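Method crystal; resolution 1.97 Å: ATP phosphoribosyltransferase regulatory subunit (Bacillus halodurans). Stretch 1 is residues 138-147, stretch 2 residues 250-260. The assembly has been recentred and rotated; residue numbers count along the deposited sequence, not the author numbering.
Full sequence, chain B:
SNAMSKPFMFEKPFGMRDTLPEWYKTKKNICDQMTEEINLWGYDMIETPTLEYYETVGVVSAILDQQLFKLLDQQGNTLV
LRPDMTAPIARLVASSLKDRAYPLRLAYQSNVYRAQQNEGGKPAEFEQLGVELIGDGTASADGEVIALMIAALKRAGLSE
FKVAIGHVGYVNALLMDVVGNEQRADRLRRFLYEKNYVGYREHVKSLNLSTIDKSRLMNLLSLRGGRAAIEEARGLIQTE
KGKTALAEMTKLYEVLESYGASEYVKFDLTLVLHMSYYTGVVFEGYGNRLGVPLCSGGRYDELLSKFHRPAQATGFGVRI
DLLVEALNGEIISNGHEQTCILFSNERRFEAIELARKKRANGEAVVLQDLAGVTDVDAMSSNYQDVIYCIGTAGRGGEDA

Stretch 1 (138-147) TASADGEVIA
Stretch 2 250-260: TKLYEVLESYG

Two helices, 139-147 and 250-258, pack with their axes 8.6 Å apart at closest approach and their N-to-C directions 53° apart (signed -53°). No direct hydrogen bond joins them; the contact is mainly apolar. Ala 139 CA lies 5.7 Å from Leu 252 CA, and Gly 143 CA lies 5.6 Å from Leu 256 CA.

Thr 138 (phi/psi -79/159, chi1 p) is the N-cap. Thr 138 OG1 accepts from Ala 141 N at 3.2 Å. Ala 139 points its CB toward stretch 2, 3.6 Å from Lys 251 CG; the Lys 251 side chain is extended, all four chi angles t. Ala 139 CB is also 4.3 Å from Val 255 CG2 (chi1 t).

Ser 140 O accepts from a water at 2.7 Å. The same water is 2.6 Å from Tyr 259 OH, so it bridges the stretches. Asp 142 CB (chi1 m) approaches Leu 252 CD1 at 3.8 Å.

Gly 143 lets the backbones come close. Gly 143 N is 3.4 Å from Leu 252 CD1, Gly 143 CA 3.8 Å from Val 255 CG1, and Gly 143 O 3.6 Å from Leu 256 CD2. An ideal CB on Gly 143 would clash with Val 255 CG1 at 2.3 Å.

Glu 144 (chi1 t, chi2 t) points away, yet its CB lies 3.8 Å from Tyr 259 OH. Its carboxylate is hydrogen-bonded elsewhere in the structure.

Ile 146 (chi1 m, chi2 t) meets two leucines. Ile 146 CD1 is 4.0 Å from Leu 252 CD2 (chi1 t, chi2 p), and Ile 146 CG2 is 3.9 Å from Leu 256 CD2 (chi1 m, chi2 t).

Ala 147 CB sits over one face of the Tyr 259 ring (chi1 m, chi2 -78°), 3.5 Å from Tyr 259 CG. This is a CH-pi contact, 19° off the ring normal. Beyond it, Gly 260 (phi/psi 62/32) closes helix 250-258 in a Schellman motif.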

# COMPACT_ATOMS: atom_id res chain seq x y z
N THR B 138 -15.85 -27.49 -1.25
CA THR B 138 -16.59 -28.09 -0.13
C THR B 138 -17.36 -27.07 0.72
O THR B 138 -17.07 -25.87 0.70
CB THR B 138 -15.64 -28.86 0.82
OG1 THR B 138 -14.68 -27.96 1.37
CG2 THR B 138 -14.92 -29.99 0.08
N ALA B 139 -18.37 -27.56 1.44
CA ALA B 139 -19.03 -26.77 2.47
C ALA B 139 -18.01 -26.32 3.52
O ALA B 139 -18.19 -25.29 4.16
CB ALA B 139 -20.16 -27.57 3.13
N SER B 140 -16.95 -27.10 3.69
CA SER B 140 -15.88 -26.74 4.62
C SER B 140 -15.27 -25.40 4.22
O SER B 140 -15.01 -24.54 5.06
CB SER B 140 -14.79 -27.83 4.64
OG SER B 140 -15.29 -29.03 5.18
N ALA B 141 -15.06 -25.24 2.92
CA ALA B 141 -14.45 -24.04 2.37
C ALA B 141 -15.40 -22.84 2.47
O ALA B 141 -14.97 -21.74 2.82
CB ALA B 141 -14.05 -24.28 0.92
N ASP B 142 -16.68 -23.06 2.13
CA ASP B 142 -17.71 -22.03 2.31
C ASP B 142 -17.71 -21.49 3.75
O ASP B 142 -17.67 -20.29 3.98
CB ASP B 142 -19.10 -22.59 2.01
CG ASP B 142 -19.37 -22.78 0.52
OD1 ASP B 142 -18.60 -22.26 -0.31
OD2 ASP B 142 -20.37 -23.44 0.19
N GLY B 143 -17.75 -22.41 4.72
CA GLY B 143 -17.75 -22.03 6.13
C GLY B 143 -16.46 -21.38 6.57
O GLY B 143 -16.47 -20.44 7.37
N GLU B 144 -15.34 -21.87 6.04
CA GLU B 144 -14.03 -21.31 6.38
C GLU B 144 -13.91 -19.81 6.08
O GLU B 144 -13.51 -19.04 6.94
CB GLU B 144 -12.90 -22.07 5.69
CG GLU B 144 -11.50 -21.49 5.96
CD GLU B 144 -10.40 -22.14 5.11
OE1 GLU B 144 -10.59 -23.31 4.68
OE2 GLU B 144 -9.37 -21.49 4.86
N VAL B 145 -14.23 -19.39 4.86
CA VAL B 145 -14.05 -17.97 4.54
C VAL B 145 -14.98 -17.07 5.36
O VAL B 145 -14.61 -15.96 5.70
CB VAL B 145 -14.19 -17.66 3.03
CG1 VAL B 145 -13.14 -18.43 2.23
CG2 VAL B 145 -15.59 -17.98 2.54
N ILE B 146 -16.17 -17.55 5.70
CA ILE B 146 -17.09 -16.75 6.50
C ILE B 146 -16.60 -16.69 7.95
O ILE B 146 -16.58 -15.62 8.56
CB ILE B 146 -18.54 -17.28 6.44
CG1 ILE B 146 -19.13 -17.07 5.03
CG2 ILE B 146 -19.39 -16.60 7.49
CD1 ILE B 146 -20.51 -17.72 4.82
N ALA B 147 -16.19 -17.85 8.48
CA ALA B 147 -15.66 -17.95 9.83
C ALA B 147 -14.38 -17.13 10.01
O ALA B 147 -14.17 -16.54 11.07
CB ALA B 147 -15.43 -19.41 10.21
N THR B 250 -27.84 -25.39 4.55
CA THR B 250 -27.98 -26.10 5.81
C THR B 250 -26.65 -26.68 6.28
O THR B 250 -26.29 -26.57 7.45
CB THR B 250 -29.05 -27.22 5.75
OG1 THR B 250 -28.57 -28.32 4.97
CG2 THR B 250 -30.33 -26.68 5.13
N LYS B 251 -25.91 -27.30 5.37
CA LYS B 251 -24.58 -27.77 5.75
C LYS B 251 -23.64 -26.62 6.10
O LYS B 251 -22.81 -26.75 7.01
CB LYS B 251 -23.96 -28.66 4.67
CG LYS B 251 -22.62 -29.20 5.13
CD LYS B 251 -22.21 -30.46 4.39
CE LYS B 251 -20.96 -31.06 5.03
NZ LYS B 251 -20.38 -32.16 4.20
N LEU B 252 -23.77 -25.50 5.40
CA LEU B 252 -22.98 -24.30 5.71
C LEU B 252 -23.22 -23.85 7.14
O LEU B 252 -22.28 -23.55 7.88
CB LEU B 252 -23.32 -23.16 4.74
CG LEU B 252 -22.64 -21.83 5.04
CD1 LEU B 252 -21.13 -22.03 5.14
CD2 LEU B 252 -23.00 -20.79 3.98
N TYR B 253 -24.49 -23.81 7.55
CA TYR B 253 -24.83 -23.39 8.90
C TYR B 253 -24.21 -24.35 9.92
O TYR B 253 -23.72 -23.92 10.95
CB TYR B 253 -26.35 -23.28 9.12
CG TYR B 253 -26.70 -22.68 10.46
CD1 TYR B 253 -26.50 -21.32 10.71
CD2 TYR B 253 -27.21 -23.46 11.48
CE1 TYR B 253 -26.80 -20.76 11.94
CE2 TYR B 253 -27.53 -22.90 12.72
CZ TYR B 253 -27.31 -21.55 12.94
OH TYR B 253 -27.61 -20.99 14.16
N GLU B 254 -24.25 -25.64 9.62
CA GLU B 254 -23.65 -26.65 10.49
C GLU B 254 -22.16 -26.42 10.67
O GLU B 254 -21.65 -26.48 11.80
CB GLU B 254 -23.90 -28.07 9.94
CG GLU B 254 -25.36 -28.50 10.00
CD GLU B 254 -25.62 -29.84 9.31
OE1 GLU B 254 -24.67 -30.44 8.76
OE2 GLU B 254 -26.79 -30.28 9.31
N VAL B 255 -21.47 -26.16 9.57
CA VAL B 255 -20.04 -25.84 9.61
C VAL B 255 -19.76 -24.61 10.47
O VAL B 255 -18.83 -24.60 11.27
CB VAL B 255 -19.45 -25.60 8.20
CG1 VAL B 255 -17.98 -25.20 8.29
CG2 VAL B 255 -19.62 -26.84 7.31
N LEU B 256 -20.57 -23.58 10.31
CA LEU B 256 -20.38 -22.35 11.09
C LEU B 256 -20.59 -22.61 12.59
O LEU B 256 -19.90 -22.02 13.44
CB LEU B 256 -21.28 -21.22 10.58
CG LEU B 256 -20.91 -20.72 9.18
CD1 LEU B 256 -21.93 -19.71 8.65
CD2 LEU B 256 -19.51 -20.11 9.21
N GLU B 257 -21.53 -23.50 12.90
CA GLU B 257 -21.77 -23.90 14.29
C GLU B 257 -20.50 -24.52 14.86
O GLU B 257 -20.08 -24.18 15.96
CB GLU B 257 -22.92 -24.91 14.38
CG GLU B 257 -24.29 -24.33 14.04
CD GLU B 257 -25.43 -25.27 14.40
OE1 GLU B 257 -25.52 -26.36 13.80
OE2 GLU B 257 -26.23 -24.91 15.28
N SER B 258 -19.88 -25.42 14.10
CA SER B 258 -18.64 -26.03 14.53
C SER B 258 -17.58 -24.98 14.80
O SER B 258 -16.80 -25.10 15.75
CB SER B 258 -18.14 -27.04 13.50
OG SER B 258 -19.07 -28.09 13.36
N TYR B 259 -17.55 -23.94 13.97
CA TYR B 259 -16.64 -22.82 14.22
C TYR B 259 -17.08 -21.92 15.37
O TYR B 259 -16.39 -20.97 15.71
CB TYR B 259 -16.46 -21.95 12.98
CG TYR B 259 -15.47 -22.47 11.97
CD1 TYR B 259 -14.10 -22.33 12.15
CD2 TYR B 259 -15.92 -23.06 10.79
CE1 TYR B 259 -13.19 -22.80 11.20
CE2 TYR B 259 -15.03 -23.52 9.84
CZ TYR B 259 -13.67 -23.39 10.04
OH TYR B 259 -12.79 -23.86 9.09
N GLY B 260 -18.25 -22.19 15.95
CA GLY B 260 -18.77 -21.33 16.99
C GLY B 260 -19.02 -19.91 16.48
O GLY B 260 -18.90 -18.95 17.23
O HOH W 1 -13.61 -25.48 7.19